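PDB 1QW2: conserved hypothetical protein TA1206 from Thermoplasma acidophilum, which is of unknown function and belongs to the DUF1805 family, with a mixed beta sheet and short helices in each subunit of a four-chain assembly. Local coordinates for residues Y20-P31 against I35-Y46; N53-M63 against A74-A83. All blocks are in the same frame, centred on the assembly; numbering follows the deposited sequence.

The two contacts follow one another along the chain: interaction 1 closes at residue 46 before interaction 2 opens at residue 53. Their centres lie about 12 Å apart, and both belong to the same mixed sheet. Interaction 1 joins the hairpin of strands 18-25 and 32-36; its second segment runs on through strand 41-43. Interaction 2 pairs strand 59-61 with strand 78-79, the outermost strand on that side within this chain. Strands 41-43 and 59-61 are neighbours, which makes the sheet continuous between the contacts. Tyr41 OH probably hydrogen-bonds Asp57 OD2 across this seam at 2.6 Å. Both contacts also touch the second subunit, where Asp57 of one chain meets Tyr46 of the other.

Interaction 1: residues Y20-P31 against I35-Y46; sequences YQFFKSDLGNAP and IKGSKGYAMCGY
The antiparallel beta hairpin of strands 18-25 and 32-36 carries one end of this contact, and the ring of Tyr46 carries the other. Gln21 and Lys36 form a hydrogen-bonded pair. Gln21 N donates to Lys36 O at 2.9 Å, and Lys36 N returns a bond to Gln21 O at 2.8 Å. Phe22 and Ile35 form the next, non-hydrogen-bonded pair. With Ile35 CG1 anti to its carbonyl carbon (chi1 -62°), CG1 meets the edge of the Phe22 ring at Phe22 CD1, 3.7 Å away, while Ile35 CG2 turns to Tyr20 CB. Farther along, Leu27 CD2 sits over the centre of one face of the Tyr46 ring, 3.9 Å from its centroid, in a CH-pi contact. Ala30 O and Pro31 O lie at the ring edge. Ala30 N gives Tyr46 OH a weak bond of 3.4 Å. Tyr46 OH also hydrogen-bonds Asp57 of the second subunit. Replacing Tyr46 by an alanine is likely to leave Leu27 CD2 without the ring face it covers and that Asp57 without one hydroxyl partner. Strand 3-15 pairs with strand 18-25 along its other edge, and Leu68 of helix 68-73 packs on Phe22 and Ile35.

Interaction 2: residues N53-M63 against A74-A83; sequences NKVGDIAVRVM and AKVVEASQEA
Residues 59-61 and 78-79 run antiparallel, and a classic beta bulge sets Val77 and Glu78 opposite Arg61. Arg61 O accepts from Val77 N at 2.8 Å and more weakly from Glu78 N. Arg61 and Glu78 extend side by side. Arg61 NH1 reaches Glu78 OE1 at 3.0 Å in a salt bridge whose hydrogen bond is weak, bent to 121°, and the guanidinium and carboxylate planes stand 85° apart. The selenomethionine Met63 crosses Val77 at about a right angle. Met63 CE presses tightly against both methyls of Val77, 3.4 Å from Val77 CG1. At the other end, Ser80 is the N-cap of helix 81-85. Its chi1 of 71° sets OG between the backbone N and the carbonyl carbon. From there Ser80 OG donates to Asp57 O at 2.6 Å and accepts from Ala59 N at 2.9 Å and from Ala83 N at 3.1 Å. Asn53 OD1 takes a bond of 2.9 Å from Gln81 N, in the first turn of the same helix. Gly56 completes a Schellman motif that ends helix 49-54. Strand 41-43 flanks strand 59-61 on its other edge, and Met49 of helix 49-54 touches Arg61, Glu78 and Ser80.

Interaction 1: residues Y20-P31 against I35-Y46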
loop_
_atom_site.group_PDB
_atom_site.type_symbol
_atom_site.label_atom_id
_atom_site.label_comp_id
_atom_site.label_asym_id
_atom_site.label_seq_id
_atom_site.Cartn_x
_atom_site.Cartn_y
_atom_site.Cartn_z
ATOM N N TYR A 20 5.669 -6.421 12.880
ATOM C CA TYR A 20 6.575 -6.105 11.783
ATOM C C TYR A 20 5.774 -5.830 10.522
ATOM O O TYR A 20 4.657 -6.324 10.362
ATOM C CB TYR A 20 7.515 -7.284 11.512
ATOM C CG TYR A 20 8.388 -7.666 12.680
ATOM C CD1 TYR A 20 9.654 -7.110 12.840
ATOM C CD2 TYR A 20 7.936 -8.568 13.640
ATOM C CE1 TYR A 20 10.453 -7.446 13.934
ATOM C CE2 TYR A 20 8.721 -8.909 14.733
ATOM C CZ TYR A 20 9.977 -8.345 14.875
ATOM O OH TYR A 20 10.747 -8.690 15.961
ATOM N N GLN A 21 6.349 -5.043 9.624
ATOM C CA GLN A 21 5.692 -4.739 8.367
ATOM C C GLN A 21 6.429 -5.469 7.252
ATOM O O GLN A 21 7.631 -5.270 7.066
ATOM C CB GLN A 21 5.713 -3.233 8.099
ATOM C CG GLN A 21 5.002 -2.409 9.162
ATOM C CD GLN A 21 3.514 -2.702 9.240
ATOM O OE1 GLN A 21 2.833 -2.259 10.164
ATOM N NE2 GLN A 21 3.002 -3.442 8.264
ATOM N N PHE A 22 5.721 -6.340 6.543
ATOM C CA PHE A 22 6.309 -7.061 5.425
ATOM C C PHE A 22 5.820 -6.387 4.154
ATOM O O PHE A 22 4.625 -6.135 3.993
ATOM C CB PHE A 22 5.877 -8.529 5.399
ATOM C CG PHE A 22 6.292 -9.253 4.147
ATOM C CD1 PHE A 22 7.633 -9.538 3.902
ATOM C CD2 PHE A 22 5.348 -9.615 3.191
ATOM C CE1 PHE A 22 8.033 -10.170 2.726
ATOM C CE2 PHE A 22 5.737 -10.249 2.010
ATOM C CZ PHE A 22 7.081 -10.526 1.776
ATOM N N PHE A 23 6.748 -6.093 3.256
ATOM C CA PHE A 23 6.407 -5.451 1.999
ATOM C C PHE A 23 7.048 -6.192 0.840
ATOM O O PHE A 23 8.188 -6.642 0.935
ATOM C CB PHE A 23 6.883 -3.991 2.006
ATOM C CG PHE A 23 6.687 -3.277 0.696
ATOM C CD1 PHE A 23 7.710 -3.235 -0.254
ATOM C CD2 PHE A 23 5.481 -2.647 0.411
ATOM C CE1 PHE A 23 7.526 -2.570 -1.470
ATOM C CE2 PHE A 23 5.291 -1.984 -0.795
ATOM C CZ PHE A 23 6.316 -1.945 -1.739
ATOM N N LYS A 24 6.298 -6.338 -0.244
ATOM C CA LYS A 24 6.793 -6.983 -1.450
ATOM C C LYS A 24 6.180 -6.265 -2.637
ATOM O O LYS A 24 4.976 -6.020 -2.675
ATOM C CB LYS A 24 6.408 -8.463 -1.508
ATOM C CG LYS A 24 6.895 -9.127 -2.791
ATOM C CD LYS A 24 6.505 -10.593 -2.863
ATOM C CE LYS A 24 6.894 -11.182 -4.210
ATOM N NZ LYS A 24 6.513 -12.615 -4.325
ATOM N N SER A 25 7.012 -5.927 -3.608
ATOM C CA SER A 25 6.544 -5.225 -4.786
ATOM C C SER A 25 7.369 -5.642 -5.982
ATOM O O SER A 25 8.513 -6.076 -5.833
ATOM C CB SER A 25 6.697 -3.716 -4.575
ATOM O OG SER A 25 6.510 -2.997 -5.779
ATOM N N ASP A 26 6.784 -5.544 -7.169
ATOM C CA ASP A 26 7.551 -5.844 -8.359
ATOM C C ASP A 26 8.498 -4.653 -8.396
ATOM O O ASP A 26 8.177 -3.582 -7.873
ATOM C CB ASP A 26 6.678 -5.820 -9.621
ATOM C CG ASP A 26 5.638 -6.914 -9.640
ATOM O OD1 ASP A 26 5.997 -8.081 -9.384
ATOM O OD2 ASP A 26 4.462 -6.607 -9.930
ATOM N N LEU A 27 9.671 -4.832 -8.976
ATOM C CA LEU A 27 10.606 -3.726 -9.099
ATOM C C LEU A 27 11.300 -3.906 -10.436
ATOM O O LEU A 27 11.055 -3.153 -11.376
ATOM C CB LEU A 27 11.629 -3.719 -7.956
ATOM C CG LEU A 27 12.559 -2.500 -7.984
ATOM C CD1 LEU A 27 11.745 -1.237 -7.730
ATOM C CD2 LEU A 27 13.651 -2.647 -6.930
ATOM N N GLY A 28 12.147 -4.924 -10.525
ATOM C CA GLY A 28 12.851 -5.188 -11.767
ATOM C C GLY A 28 12.664 -6.640 -12.156
ATOM O O GLY A 28 11.551 -7.167 -12.080
ATOM N N ASN A 29 13.745 -7.293 -12.571
ATOM C CA ASN A 29 13.664 -8.697 -12.943
ATOM C C ASN A 29 13.592 -9.560 -11.693
ATOM O O ASN A 29 13.415 -10.779 -11.761
ATOM C CB ASN A 29 14.853 -9.085 -13.820
ATOM C CG ASN A 29 14.737 -8.513 -15.218
ATOM O OD1 ASN A 29 13.662 -8.547 -15.820
ATOM N ND2 ASN A 29 15.836 -7.990 -15.745
ATOM N N ALA A 30 13.731 -8.901 -10.547
ATOM C CA ALA A 30 13.632 -9.542 -9.245
ATOM C C ALA A 30 12.685 -8.646 -8.455
ATOM O O ALA A 30 12.603 -7.446 -8.714
ATOM C CB ALA A 30 14.990 -9.595 -8.566
ATOM N N PRO A 31 11.930 -9.217 -7.507
ATOM C CA PRO A 31 11.016 -8.378 -6.728
ATOM C C PRO A 31 11.765 -7.702 -5.584
ATOM O O PRO A 31 12.886 -8.078 -5.254
ATOM C CB PRO A 31 9.993 -9.377 -6.209
ATOM C CG PRO A 31 10.842 -10.594 -5.960
ATOM C CD PRO A 31 11.730 -10.645 -7.196
ATOM N N ILE A 35 11.273 -6.640 5.514
ATOM C CA ILE A 35 10.528 -6.822 6.749
ATOM C C ILE A 35 11.078 -5.732 7.657
ATOM O O ILE A 35 12.285 -5.671 7.898
ATOM C CB ILE A 35 10.790 -8.186 7.404
ATOM C CG1 ILE A 35 10.343 -9.310 6.472
ATOM C CG2 ILE A 35 10.035 -8.269 8.736
ATOM C CD1 ILE A 35 10.655 -10.699 6.998
ATOM N N LYS A 36 10.205 -4.869 8.154
ATOM C CA LYS A 36 10.655 -3.781 9.005
ATOM C C LYS A 36 10.045 -3.790 10.395
ATOM O O LYS A 36 8.838 -3.960 10.559
ATOM C CB LYS A 36 10.376 -2.446 8.312
ATOM C CG LYS A 36 10.858 -1.214 9.072
ATOM C CD LYS A 36 9.730 -0.582 9.873
ATOM C CE LYS A 36 10.209 0.670 10.599
ATOM N NZ LYS A 36 9.073 1.464 11.148
ATOM N N GLY A 37 10.906 -3.615 11.394
ATOM C CA GLY A 37 10.469 -3.568 12.774
ATOM C C GLY A 37 10.717 -2.162 13.280
ATOM O O GLY A 37 11.176 -1.308 12.526
ATOM N N SER A 38 10.428 -1.912 14.552
ATOM C CA SER A 38 10.622 -0.581 15.111
ATOM C C SER A 38 12.089 -0.183 15.273
ATOM O O SER A 38 12.406 1.003 15.320
ATOM C CB SER A 38 9.911 -0.467 16.465
ATOM O OG SER A 38 10.453 -1.373 17.412
ATOM N N LYS A 39 12.981 -1.168 15.336
ATOM C CA LYS A 39 14.403 -0.891 15.524
ATOM C C LYS A 39 15.278 -1.077 14.286
ATOM O O LYS A 39 16.321 -0.437 14.156
ATOM C CB LYS A 39 14.953 -1.765 16.654
ATOM C CG LYS A 39 14.233 -1.592 17.980
ATOM C CD LYS A 39 14.822 -2.503 19.040
ATOM C CE LYS A 39 14.042 -2.413 20.341
ATOM N NZ LYS A 39 14.627 -3.284 21.398
ATOM N N GLY A 40 14.866 -1.963 13.386
ATOM C CA GLY A 40 15.659 -2.203 12.194
ATOM C C GLY A 40 14.875 -2.936 11.124
ATOM O O GLY A 40 13.671 -3.145 11.259
ATOM N N TYR A 41 15.563 -3.344 10.064
ATOM C CA TYR A 41 14.900 -4.030 8.969
ATOM C C TYR A 41 15.780 -5.065 8.282
ATOM O O TYR A 41 17.005 -5.082 8.450
ATOM C CB TYR A 41 14.439 -2.989 7.939
ATOM C CG TYR A 41 15.583 -2.161 7.385
ATOM C CD1 TYR A 41 16.324 -2.599 6.287
ATOM C CD2 TYR A 41 15.963 -0.966 7.999
ATOM C CE1 TYR A 41 17.420 -1.866 5.817
ATOM C CE2 TYR A 41 17.054 -0.229 7.537
ATOM C CZ TYR A 41 17.777 -0.685 6.447
ATOM O OH TYR A 41 18.853 0.033 5.988
ATOM N N ALA A 42 15.128 -5.944 7.527
ATOM C CA ALA A 42 15.799 -6.974 6.742
ATOM C C ALA A 42 15.299 -6.743 5.324
ATOM O O ALA A 42 14.112 -6.499 5.116
ATOM C CB ALA A 42 15.395 -8.361 7.210
HETATM N N MSE A 43 16.193 -6.805 4.348
HETATM C CA MSE A 43 15.780 -6.590 2.971
HETATM C C MSE A 43 16.491 -7.560 2.040
HETATM O O MSE A 43 17.547 -8.101 2.379
HETATM C CB MSE A 43 16.062 -5.140 2.551
HETATM C CG MSE A 43 15.515 -4.759 1.185
HETATM SE SE MSE A 43 15.644 -2.840 0.871
HETATM C CE MSE A 43 16.055 -2.874 -0.996
ATOM N N CYS A 44 15.885 -7.777 0.878
ATOM C CA CYS A 44 16.416 -8.664 -0.148
ATOM C C CYS A 44 17.710 -8.109 -0.741
ATOM O O CYS A 44 18.216 -7.076 -0.301
ATOM C CB CYS A 44 15.382 -8.845 -1.261
ATOM S SG CYS A 44 15.020 -7.313 -2.155
ATOM N N GLY A 45 18.218 -8.796 -1.763
ATOM C CA GLY A 45 19.458 -8.410 -2.419
ATOM C C GLY A 45 19.573 -7.000 -2.976
ATOM O O GLY A 45 20.682 -6.525 -3.221
ATOM N N TYR A 46 18.449 -6.327 -3.196
ATOM C CA TYR A 46 18.499 -4.967 -3.715
ATOM C C TYR A 46 19.031 -3.965 -2.688
ATOM O O TYR A 46 19.350 -2.828 -3.037
ATOM C CB TYR A 46 17.116 -4.525 -4.200
ATOM C CG TYR A 46 16.740 -5.023 -5.581
ATOM C CD1 TYR A 46 17.505 -4.687 -6.702
ATOM C CD2 TYR A 46 15.590 -5.786 -5.773
ATOM C CE1 TYR A 46 17.122 -5.097 -7.986
ATOM C CE2 TYR A 46 15.200 -6.200 -7.049
ATOM C CZ TYR A 46 15.965 -5.851 -8.145
ATOM O OH TYR A 46 15.556 -6.229 -9.406
#

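Interaction 2: residues N53-M63 against A74-A83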
loop_
_atom_site.group_PDB
_atom_site.type_symbol
_atom_site.label_atom_id
_atom_site.label_comp_id
_atom_site.label_asym_id
_atom_site.label_seq_id
_atom_site.Cartn_x
_atom_site.Cartn_y
_atom_site.Cartn_z
ATOM N N ASN A 53 24.967 1.221 6.446
ATOM C CA ASN A 53 26.039 1.551 7.380
ATOM C C ASN A 53 26.263 3.055 7.439
ATOM O O ASN A 53 26.495 3.607 8.510
ATOM C CB ASN A 53 27.352 0.863 6.992
ATOM C CG ASN A 53 27.400 -0.590 7.421
ATOM O OD1 ASN A 53 26.844 -0.961 8.451
ATOM N ND2 ASN A 53 28.088 -1.415 6.640
ATOM N N LYS A 54 26.193 3.713 6.285
ATOM C CA LYS A 54 26.401 5.152 6.220
ATOM C C LYS A 54 25.458 5.908 7.145
ATOM O O LYS A 54 25.880 6.822 7.856
ATOM C CB LYS A 54 26.218 5.653 4.785
ATOM C CG LYS A 54 26.213 7.167 4.652
ATOM C CD LYS A 54 26.005 7.585 3.203
ATOM C CE LYS A 54 25.918 9.099 3.067
ATOM N NZ LYS A 54 25.728 9.511 1.648
ATOM N N VAL A 55 24.186 5.522 7.146
ATOM C CA VAL A 55 23.201 6.208 7.974
ATOM C C VAL A 55 22.971 5.607 9.359
ATOM O O VAL A 55 22.088 6.052 10.097
ATOM C CB VAL A 55 21.847 6.351 7.224
ATOM C CG1 VAL A 55 22.068 7.098 5.914
ATOM C CG2 VAL A 55 21.223 4.983 6.963
ATOM N N GLY A 56 23.766 4.600 9.708
ATOM C CA GLY A 56 23.664 3.983 11.023
ATOM C C GLY A 56 22.470 3.094 11.318
ATOM O O GLY A 56 22.026 3.008 12.464
ATOM N N ASP A 57 21.955 2.417 10.299
ATOM C CA ASP A 57 20.808 1.534 10.484
ATOM C C ASP A 57 21.170 0.186 11.086
ATOM O O ASP A 57 22.312 -0.262 11.002
ATOM C CB ASP A 57 20.136 1.199 9.146
ATOM C CG ASP A 57 19.478 2.384 8.490
ATOM O OD1 ASP A 57 19.160 3.365 9.185
ATOM O OD2 ASP A 57 19.259 2.311 7.259
ATOM N N ILE A 58 20.174 -0.450 11.695
ATOM C CA ILE A 58 20.322 -1.807 12.191
ATOM C C ILE A 58 19.675 -2.503 10.995
ATOM O O ILE A 58 18.452 -2.451 10.818
ATOM C CB ILE A 58 19.483 -2.075 13.460
ATOM C CG1 ILE A 58 20.145 -1.418 14.671
ATOM C CG2 ILE A 58 19.339 -3.583 13.674
ATOM C CD1 ILE A 58 19.383 -1.621 15.973
ATOM N N ALA A 59 20.489 -3.129 10.156
ATOM C CA ALA A 59 19.962 -3.770 8.962
ATOM C C ALA A 59 20.640 -5.072 8.594
ATOM O O ALA A 59 21.818 -5.279 8.876
ATOM C CB ALA A 59 20.069 -2.806 7.790
ATOM N N VAL A 60 19.877 -5.955 7.961
ATOM C CA VAL A 60 20.415 -7.220 7.488
ATOM C C VAL A 60 19.974 -7.409 6.042
ATOM O O VAL A 60 18.877 -6.998 5.642
ATOM C CB VAL A 60 19.947 -8.423 8.342
ATOM C CG1 VAL A 60 20.593 -8.362 9.722
ATOM C CG2 VAL A 60 18.447 -8.428 8.457
ATOM N N ARG A 61 20.849 -8.020 5.257
ATOM C CA ARG A 61 20.585 -8.265 3.851
ATOM C C ARG A 61 20.563 -9.771 3.621
ATOM O O ARG A 61 21.445 -10.484 4.100
ATOM C CB ARG A 61 21.691 -7.608 3.018
ATOM C CG ARG A 61 21.583 -7.797 1.513
ATOM C CD ARG A 61 22.561 -6.876 0.787
ATOM N NE ARG A 61 22.556 -7.106 -0.653
ATOM C CZ ARG A 61 23.380 -7.936 -1.282
ATOM N NH1 ARG A 61 24.293 -8.614 -0.596
ATOM N NH2 ARG A 61 23.275 -8.111 -2.593
ATOM N N VAL A 62 19.532 -10.251 2.932
ATOM C CA VAL A 62 19.412 -11.674 2.607
ATOM C C VAL A 62 19.297 -11.750 1.090
ATOM O O VAL A 62 18.954 -10.759 0.443
ATOM C CB VAL A 62 18.164 -12.324 3.262
ATOM C CG1 VAL A 62 18.323 -12.338 4.774
ATOM C CG2 VAL A 62 16.903 -11.577 2.869
HETATM N N MSE A 63 19.583 -12.913 0.515
HETATM C CA MSE A 63 19.517 -13.052 -0.934
HETATM C C MSE A 63 18.710 -14.264 -1.385
HETATM O O MSE A 63 18.462 -15.186 -0.605
HETATM C CB MSE A 63 20.935 -13.136 -1.517
HETATM C CG MSE A 63 21.821 -11.931 -1.206
HETATM SE SE MSE A 63 23.568 -12.021 -2.053
HETATM C CE MSE A 63 24.294 -13.519 -1.083
ATOM N N ALA A 74 15.934 -17.570 5.438
ATOM C CA ALA A 74 17.195 -17.215 4.797
ATOM C C ALA A 74 18.269 -16.822 5.800
ATOM O O ALA A 74 17.973 -16.348 6.897
ATOM C CB ALA A 74 16.975 -16.077 3.809
ATOM N N LYS A 75 19.524 -17.028 5.416
ATOM C CA LYS A 75 20.636 -16.673 6.281
ATOM C C LYS A 75 21.116 -15.266 5.954
ATOM O O LYS A 75 21.175 -14.870 4.787
ATOM C CB LYS A 75 21.787 -17.667 6.108
ATOM C CG LYS A 75 21.416 -19.096 6.460
ATOM C CD LYS A 75 22.610 -20.021 6.322
ATOM C CE LYS A 75 22.216 -21.465 6.597
ATOM N NZ LYS A 75 21.623 -21.627 7.955
ATOM N N VAL A 76 21.433 -14.511 6.999
ATOM C CA VAL A 76 21.925 -13.152 6.850
ATOM C C VAL A 76 23.217 -13.199 6.047
ATOM O O VAL A 76 24.141 -13.924 6.414
ATOM C CB VAL A 76 22.216 -12.525 8.228
ATOM C CG1 VAL A 76 22.945 -11.197 8.064
ATOM C CG2 VAL A 76 20.915 -12.330 8.988
ATOM N N VAL A 77 23.281 -12.447 4.952
ATOM C CA VAL A 77 24.490 -12.418 4.130
ATOM C C VAL A 77 25.384 -11.266 4.574
ATOM O O VAL A 77 26.614 -11.379 4.597
ATOM C CB VAL A 77 24.139 -12.262 2.635
ATOM C CG1 VAL A 77 25.411 -12.178 1.803
ATOM C CG2 VAL A 77 23.289 -13.445 2.187
ATOM N N GLU A 78 24.750 -10.156 4.933
ATOM C CA GLU A 78 25.451 -8.977 5.413
ATOM C C GLU A 78 24.671 -8.388 6.579
ATOM O O GLU A 78 23.444 -8.362 6.562
ATOM C CB GLU A 78 25.567 -7.922 4.316
ATOM C CG GLU A 78 26.598 -8.211 3.256
ATOM C CD GLU A 78 26.711 -7.073 2.270
ATOM O OE1 GLU A 78 25.895 -7.020 1.327
ATOM O OE2 GLU A 78 27.602 -6.217 2.452
ATOM N N ALA A 79 25.392 -7.930 7.593
ATOM C CA ALA A 79 24.778 -7.319 8.763
ATOM C C ALA A 79 25.421 -5.953 8.954
ATOM O O ALA A 79 26.642 -5.816 8.844
ATOM C CB ALA A 79 25.019 -8.183 9.999
ATOM N N SER A 80 24.611 -4.936 9.232
ATOM C CA SER A 80 25.160 -3.599 9.425
ATOM C C SER A 80 25.973 -3.562 10.706
ATOM O O SER A 80 25.880 -4.460 11.546
ATOM C CB SER A 80 24.045 -2.556 9.507
ATOM O OG SER A 80 23.330 -2.675 10.723
ATOM N N GLN A 81 26.767 -2.511 10.859
ATOM C CA GLN A 81 27.587 -2.373 12.052
ATOM C C GLN A 81 26.719 -2.314 13.307
ATOM O O GLN A 81 27.033 -2.956 14.311
ATOM C CB GLN A 81 28.457 -1.125 11.940
ATOM C CG GLN A 81 29.403 -1.169 10.754
ATOM C CD GLN A 81 30.266 0.064 10.644
ATOM O OE1 GLN A 81 31.445 0.047 11.006
ATOM N NE2 GLN A 81 29.685 1.148 10.150
ATOM N N GLU A 82 25.628 -1.552 13.262
ATOM C CA GLU A 82 24.740 -1.462 14.422
ATOM C C GLU A 82 24.059 -2.806 14.687
ATOM O O GLU A 82 23.729 -3.130 15.828
ATOM C CB GLU A 82 23.682 -0.373 14.220
ATOM C CG GLU A 82 24.206 1.062 14.282
ATOM C CD GLU A 82 24.834 1.411 15.624
ATOM O OE1 GLU A 82 24.394 0.864 16.656
ATOM O OE2 GLU A 82 25.763 2.247 15.646
ATOM N N ALA A 83 23.840 -3.589 13.635
ATOM C CA ALA A 83 23.211 -4.893 13.798
ATOM C C ALA A 83 24.198 -5.846 14.465
ATOM O O ALA A 83 23.824 -6.655 15.314
ATOM C CB ALA A 83 22.775 -5.444 12.441
HETATM O O HOH W 1 25.063 0.264 11.101
HETATM O O HOH W 2 26.963 2.211 10.828
HETATM O O HOH W 3 28.422 -4.219 7.575
HETATM O O HOH W 4 20.273 -15.215 2.059
#